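PDB 3OOX: putative 2OG-Fe(II) oxygenase family protein from Caulobacter crescentus CB15, which probably uses iron(II), 2-oxoglutarate and oxygen to form ethene, and probably also to oxidise L-arginine, releasing guanidine and succinate. Local coordinates for residues A[80-85]-A[93-98]; A[101-106]-A[167-172]. One frame throughout, in Å; residues are numbered along the deposited sequence. Where two conformers were deposited one is given.

How the interactions relate
Interactions 1 and 2 take hold of opposite ends of strand 97-101 in the large mixed sheet. In interaction 1 its beginning pairs with the outermost strand, 78-80, at the surface; in interaction 2 its end pairs with strand 170-176 in a buried setting. Each rests on one antiparallel hydrogen-bonded pair and then opens out, with water filling in between the backbones. Beyond that pair, 80-85 with 93-98 relies on a phenylalanine ring packed on a glutamate, whereas 101-106 with 167-172 relies on an arginine hydrogen-bonded to a backbone carbonyl. The two contacts meet where Phe98 CD2 packs on Arg172 NE, 3.6 Å away.

Interaction 1 of 2, residues A[80-85]-A[93-98]; sequences IPFGVE and YDLKEF
Phe82 lays one face of its ring against Glu97, whose CB stands 4.2 Å from the ring centroid in a CH-pi contact offset toward the rim. The CG of Glu97 lies between its backbone N and carbonyl carbon (chi1 56°), and the extended chain beyond carries CD to 3.5 Å from Phe82 CZ. Glutamate suits this place because CB and CG pack on the ring and the carboxylate, beside the rim at CZ, still finds polar partners outside: His175 for OE2, Lys66 and Tyr79 for OE1. At the ring's edge comes Lys96 N, 3.4 Å from Phe82 CD1, and Leu95 CD2 packs against Phe82 CB. Ile80 CB, the branch carbon, meets Phe98 CB at 3.9 Å. Their backbones exchange two bonds, Ile80 N to Phe98 O at 2.9 Å and Phe98 N to Ile80 O at 3.1 Å. Farther on, water 1 joins the carbonyls of Pro81 and Lys96; water 2 accepts from Gly83 N and Lys96 N and donates to Asp94 O. Within 93-98, Lys96 NZ makes a salt bridge to Asp94 OD2, 2.7 Å away, from above the carboxylate plane. One antiparallel bridge continued by waters marks the outermost strand, 78-80, of the main sheet in the double-stranded beta-helix (jelly-roll) fold of 2OG-Fe(II) oxygenases.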
loop_
_atom_site.group_PDB
_atom_site.type_symbol
_atom_site.label_atom_id
_atom_site.label_comp_id
_atom_site.label_asym_id
_atom_site.label_seq_id
_atom_site.Cartn_x
_atom_site.Cartn_y
_atom_site.Cartn_z
ATOM N N ILE A 80 13.329 -6.725 -8.365
ATOM C CA ILE A 80 12.917 -8.111 -8.488
ATOM C C ILE A 80 12.554 -8.339 -9.959
ATOM O O ILE A 80 11.668 -7.667 -10.492
ATOM C CB ILE A 80 11.676 -8.438 -7.620
ATOM C CG1 ILE A 80 11.932 -8.099 -6.138
ATOM C CG2 ILE A 80 11.289 -9.899 -7.817
ATOM C CD1 ILE A 80 10.707 -8.323 -5.226
ATOM N N PRO A 81 13.243 -9.271 -10.603
ATOM C CA PRO A 81 12.972 -9.554 -12.009
ATOM C C PRO A 81 11.733 -10.388 -12.240
ATOM O O PRO A 81 11.138 -10.893 -11.311
ATOM C CB PRO A 81 14.218 -10.319 -12.454
ATOM C CG PRO A 81 14.617 -11.049 -11.283
ATOM C CD PRO A 81 14.327 -10.137 -10.102
ATOM N N PHE A 82 11.365 -10.512 -13.509
ATOM C CA PHE A 82 10.318 -11.431 -13.929
ATOM C C PHE A 82 10.615 -12.822 -13.397
ATOM O O PHE A 82 11.767 -13.239 -13.355
ATOM C CB PHE A 82 10.198 -11.444 -15.472
ATOM C CG PHE A 82 9.934 -10.090 -16.062
ATOM C CD1 PHE A 82 8.765 -9.410 -15.778
ATOM C CD2 PHE A 82 10.873 -9.472 -16.877
ATOM C CE1 PHE A 82 8.510 -8.155 -16.293
ATOM C CE2 PHE A 82 10.628 -8.203 -17.404
ATOM C CZ PHE A 82 9.439 -7.546 -17.111
ATOM N N GLY A 83 9.564 -13.510 -12.966
ATOM C CA GLY A 83 9.673 -14.871 -12.429
ATOM C C GLY A 83 8.452 -15.695 -12.802
ATOM O O GLY A 83 7.563 -15.217 -13.508
ATOM N N VAL A 84 8.415 -16.925 -12.284
ATOM C CA VAL A 84 7.386 -17.903 -12.626
ATOM C C VAL A 84 6.652 -18.423 -11.395
ATOM O O VAL A 84 7.284 -18.722 -10.385
ATOM C CB VAL A 84 8.025 -19.112 -13.306
ATOM C CG1 VAL A 84 6.952 -20.073 -13.795
ATOM C CG2 VAL A 84 8.888 -18.667 -14.436
ATOM N N GLU A 85 5.328 -18.535 -11.503
ATOM C CA GLU A 85 4.509 -19.187 -10.474
ATOM C C GLU A 85 4.377 -20.662 -10.853
ATOM O O GLU A 85 3.791 -20.998 -11.891
ATOM C CB GLU A 85 3.129 -18.525 -10.360
ATOM C CG GLU A 85 2.135 -19.245 -9.435
ATOM C CD GLU A 85 2.691 -19.500 -8.047
ATOM O OE1 GLU A 85 2.850 -18.522 -7.290
ATOM O OE2 GLU A 85 2.954 -20.674 -7.708
ATOM N N TYR A 93 1.988 -17.127 -18.314
ATOM C CA TYR A 93 2.732 -15.887 -18.152
ATOM C C TYR A 93 2.094 -15.037 -17.064
ATOM O O TYR A 93 0.910 -14.741 -17.112
ATOM C CB TYR A 93 2.679 -15.055 -19.433
ATOM C CG TYR A 93 3.245 -15.708 -20.676
ATOM C CD1 TYR A 93 4.603 -15.999 -20.787
ATOM C CD2 TYR A 93 2.424 -16.021 -21.766
ATOM C CE1 TYR A 93 5.108 -16.575 -21.906
ATOM C CE2 TYR A 93 2.938 -16.595 -22.922
ATOM C CZ TYR A 93 4.285 -16.864 -23.000
ATOM O OH TYR A 93 4.779 -17.419 -24.114
ATOM N N ASP A 94 2.904 -14.623 -16.099
ATOM C CA ASP A 94 2.491 -13.625 -15.116
ATOM C C ASP A 94 3.738 -12.788 -14.928
ATOM O O ASP A 94 4.517 -12.988 -13.993
ATOM C CB ASP A 94 2.054 -14.250 -13.787
ATOM C CG ASP A 94 1.636 -13.184 -12.749
ATOM O OD1 ASP A 94 1.261 -12.048 -13.147
ATOM O OD2 ASP A 94 1.698 -13.488 -11.538
ATOM N N LEU A 95 3.936 -11.882 -15.873
ATOM C CA LEU A 95 5.178 -11.124 -15.980
ATOM C C LEU A 95 5.031 -9.747 -15.368
ATOM O O LEU A 95 4.301 -8.878 -15.877
ATOM C CB LEU A 95 5.612 -10.984 -17.432
ATOM C CG LEU A 95 5.954 -12.319 -18.084
ATOM C CD1 LEU A 95 6.174 -12.127 -19.597
ATOM C CD2 LEU A 95 7.169 -12.980 -17.444
ATOM N N LYS A 96 5.731 -9.550 -14.249
ATOM C CA LYS A 96 5.760 -8.263 -13.593
ATOM C C LYS A 96 7.126 -8.129 -12.918
ATOM O O LYS A 96 7.736 -9.132 -12.503
ATOM C CB LYS A 96 4.607 -8.163 -12.619
ATOM C CG LYS A 96 4.698 -9.150 -11.460
ATOM C CD LYS A 96 3.357 -9.522 -10.883
ATOM C CE LYS A 96 3.483 -10.624 -9.823
ATOM N NZ LYS A 96 3.558 -12.001 -10.374
ATOM N N GLU A 97 7.607 -6.899 -12.836
ATOM C CA GLU A 97 8.892 -6.615 -12.235
ATOM C C GLU A 97 8.708 -5.502 -11.211
ATOM O O GLU A 97 7.794 -4.685 -11.328
ATOM C CB GLU A 97 9.938 -6.251 -13.297
ATOM C CG GLU A 97 9.552 -5.083 -14.203
ATOM C CD GLU A 97 10.566 -4.792 -15.280
ATOM O OE1 GLU A 97 11.741 -5.193 -15.127
ATOM O OE2 GLU A 97 10.164 -4.137 -16.269
ATOM N N PHE A 98 9.548 -5.486 -10.182
ATOM C CA PHE A 98 9.381 -4.628 -9.015
ATOM C C PHE A 98 10.649 -3.839 -8.696
ATOM O O PHE A 98 11.747 -4.338 -8.900
ATOM C CB PHE A 98 9.157 -5.465 -7.738
ATOM C CG PHE A 98 7.907 -6.358 -7.749
ATOM C CD1 PHE A 98 7.897 -7.576 -8.413
ATOM C CD2 PHE A 98 6.811 -6.029 -6.986
ATOM C CE1 PHE A 98 6.801 -8.390 -8.369
ATOM C CE2 PHE A 98 5.685 -6.849 -6.927
ATOM C CZ PHE A 98 5.674 -8.011 -7.633
HETATM O O HOH W 1 8.625 -10.626 -10.437
HETATM O O HOH W 2 7.029 -12.104 -13.174
#

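Interaction 2 of 2, residues A[101-106]-A[167-172]; sequences MGRDLP and GNSVLR
Met101, a selenomethionine, and Leu171 form an antiparallel hydrogen-bonded pair, with Met101 N to Leu171 O at 2.9 Å and nearly straight (176°), and Leu171 N to Met101 O also at 2.9 Å. Met101 CB and Leu171 CB lie on the same face of the sheet, 4.4 Å apart. Beyond the pair Gly102 CA approaches Ser169 O at 3.5 Å, and water 3 links Arg103 N, Ser169 O and Asn168 OD1. Where the backbones diverge, Arg103 reaches across: its chain bends at chi3 (-70°), and NE gives a bond of 2.8 Å to Gly167 O, which lies near the guanidinium plane. That carbonyl also accepts from Ser169 N, closing an inverse gamma turn centred on Asn168. Arginine suits the site because NH2 can meanwhile form a salt bridge with Asp139 and reach water 4, weakly; the same water lies 2.6 Å from Ser169 OG, whose main partner is His270 N. A leucine in place of Arg103 would probably leave Gly167 O without its second donor and the Asp139 carboxylate without its mate. The apolar chains of Met101 and Leu171 suit the buried face against helix 127-152, while backbone bonds from Val170 and Arg172 tie strand 170-176 to strand 262-269.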
loop_
_atom_site.group_PDB
_atom_site.type_symbol
_atom_site.label_atom_id
_atom_site.label_comp_id
_atom_site.label_asym_id
_atom_site.label_seq_id
_atom_site.Cartn_x
_atom_site.Cartn_y
_atom_site.Cartn_z
HETATM N N MSE A 101 11.563 0.437 -2.359
HETATM C CA MSE A 101 12.268 1.415 -1.553
HETATM C C MSE A 101 11.710 1.356 -0.150
HETATM O O MSE A 101 10.508 1.518 0.040
HETATM C CB MSE A 101 12.082 2.829 -2.119
HETATM C CG MSE A 101 12.805 3.909 -1.278
HETATM SE SE MSE A 101 12.236 5.686 -1.755
HETATM C CE MSE A 101 12.830 6.545 -0.081
ATOM N N GLY A 102 12.608 1.155 0.817
ATOM C CA GLY A 102 12.262 1.250 2.230
ATOM C C GLY A 102 12.615 2.610 2.793
ATOM O O GLY A 102 13.018 3.520 2.072
ATOM N N ARG A 103 12.528 2.740 4.118
ATOM C CA ARG A 103 12.864 4.008 4.783
ATOM C C ARG A 103 14.366 4.253 4.777
ATOM O O ARG A 103 15.119 3.347 5.083
ATOM C CB ARG A 103 12.383 3.989 6.235
ATOM C CG ARG A 103 12.527 5.375 6.877
ATOM C CD ARG A 103 11.774 5.518 8.171
ATOM N NE ARG A 103 10.319 5.536 7.954
ATOM C CZ ARG A 103 9.598 6.523 7.465
ATOM N NH1 ARG A 103 10.149 7.693 7.181
ATOM N NH2 ARG A 103 8.293 6.345 7.312
ATOM N N ASP A 104 14.748 5.492 4.471
ATOM C CA ASP A 104 16.136 5.947 4.653
ATOM C C ASP A 104 16.249 6.400 6.103
ATOM O O ASP A 104 15.610 7.389 6.497
ATOM C CB ASP A 104 16.469 7.152 3.773
ATOM C CG ASP A 104 16.814 6.779 2.341
ATOM O OD1 ASP A 104 17.466 5.740 2.107
ATOM O OD2 ASP A 104 16.456 7.572 1.444
ATOM N N LEU A 105 17.076 5.690 6.867
ATOM C CA LEU A 105 17.249 5.960 8.277
ATOM C C LEU A 105 18.490 6.805 8.457
ATOM O O LEU A 105 19.439 6.663 7.720
ATOM C CB LEU A 105 17.416 4.655 9.056
ATOM C CG LEU A 105 16.162 3.770 9.116
ATOM C CD1 LEU A 105 16.515 2.361 9.658
ATOM C CD2 LEU A 105 15.030 4.357 9.935
ATOM N N PRO A 106 18.489 7.654 9.485
ATOM C CA PRO A 106 19.689 8.411 9.763
ATOM C C PRO A 106 20.807 7.510 10.228
ATOM O O PRO A 106 20.525 6.410 10.755
ATOM C CB PRO A 106 19.281 9.338 10.892
ATOM C CG PRO A 106 18.144 8.718 11.523
ATOM C CD PRO A 106 17.395 7.953 10.402
ATOM N N GLY A 167 8.402 4.335 10.611
ATOM C CA GLY A 167 7.761 3.074 10.258
ATOM C C GLY A 167 8.455 2.376 9.098
ATOM O O GLY A 167 9.024 3.029 8.234
ATOM N N ASN A 168 8.343 1.050 9.069
ATOM C CA ASN A 168 9.054 0.190 8.114
ATOM C C ASN A 168 8.283 0.144 6.800
ATOM O O ASN A 168 7.968 -0.926 6.275
ATOM C CB ASN A 168 9.214 -1.201 8.696
ATOM C CG ASN A 168 10.316 -2.001 8.041
ATOM O OD1 ASN A 168 10.985 -1.579 7.082
ATOM N ND2 ASN A 168 10.515 -3.213 8.587
ATOM N N SER A 169 7.973 1.324 6.284
ATOM C CA SER A 169 7.124 1.484 5.119
ATOM C C SER A 169 7.881 1.278 3.830
ATOM O O SER A 169 9.093 1.531 3.745
ATOM C CB SER A 169 6.425 2.856 5.148
ATOM O OG SER A 169 5.652 2.970 6.345
ATOM N N VAL A 170 7.153 0.835 2.812
ATOM C CA VAL A 170 7.774 0.485 1.524
ATOM C C VAL A 170 6.983 1.131 0.405
ATOM O O VAL A 170 5.772 0.969 0.323
ATOM C CB VAL A 170 7.844 -1.011 1.338
ATOM C CG1 VAL A 170 8.331 -1.362 -0.085
ATOM C CG2 VAL A 170 8.773 -1.675 2.369
ATOM N N LEU A 171 7.706 1.838 -0.472
ATOM C CA LEU A 171 7.178 2.296 -1.755
ATOM C C LEU A 171 7.564 1.259 -2.783
ATOM O O LEU A 171 8.756 0.945 -2.952
ATOM C CB LEU A 171 7.767 3.636 -2.171
ATOM C CG LEU A 171 7.316 4.203 -3.506
ATOM C CD1 LEU A 171 5.785 4.405 -3.533
ATOM C CD2 LEU A 171 8.034 5.541 -3.808
ATOM N N ARG A 172 6.555 0.653 -3.433
ATOM C CA ARG A 172 6.778 -0.342 -4.454
ATOM C C ARG A 172 6.503 0.320 -5.799
ATOM O O ARG A 172 5.486 0.972 -5.994
ATOM C CB ARG A 172 5.785 -1.489 -4.281
ATOM C CG ARG A 172 5.770 -2.522 -5.448
ATOM C CD ARG A 172 4.731 -3.606 -5.178
ATOM N NE ARG A 172 5.154 -4.508 -4.122
ATOM C CZ ARG A 172 4.365 -5.420 -3.567
ATOM N NH1 ARG A 172 3.099 -5.554 -3.962
ATOM N NH2 ARG A 172 4.853 -6.179 -2.613
HETATM O O HOH W 3 11.151 0.431 5.276
HETATM O O HOH W 4 5.771 5.043 7.954
#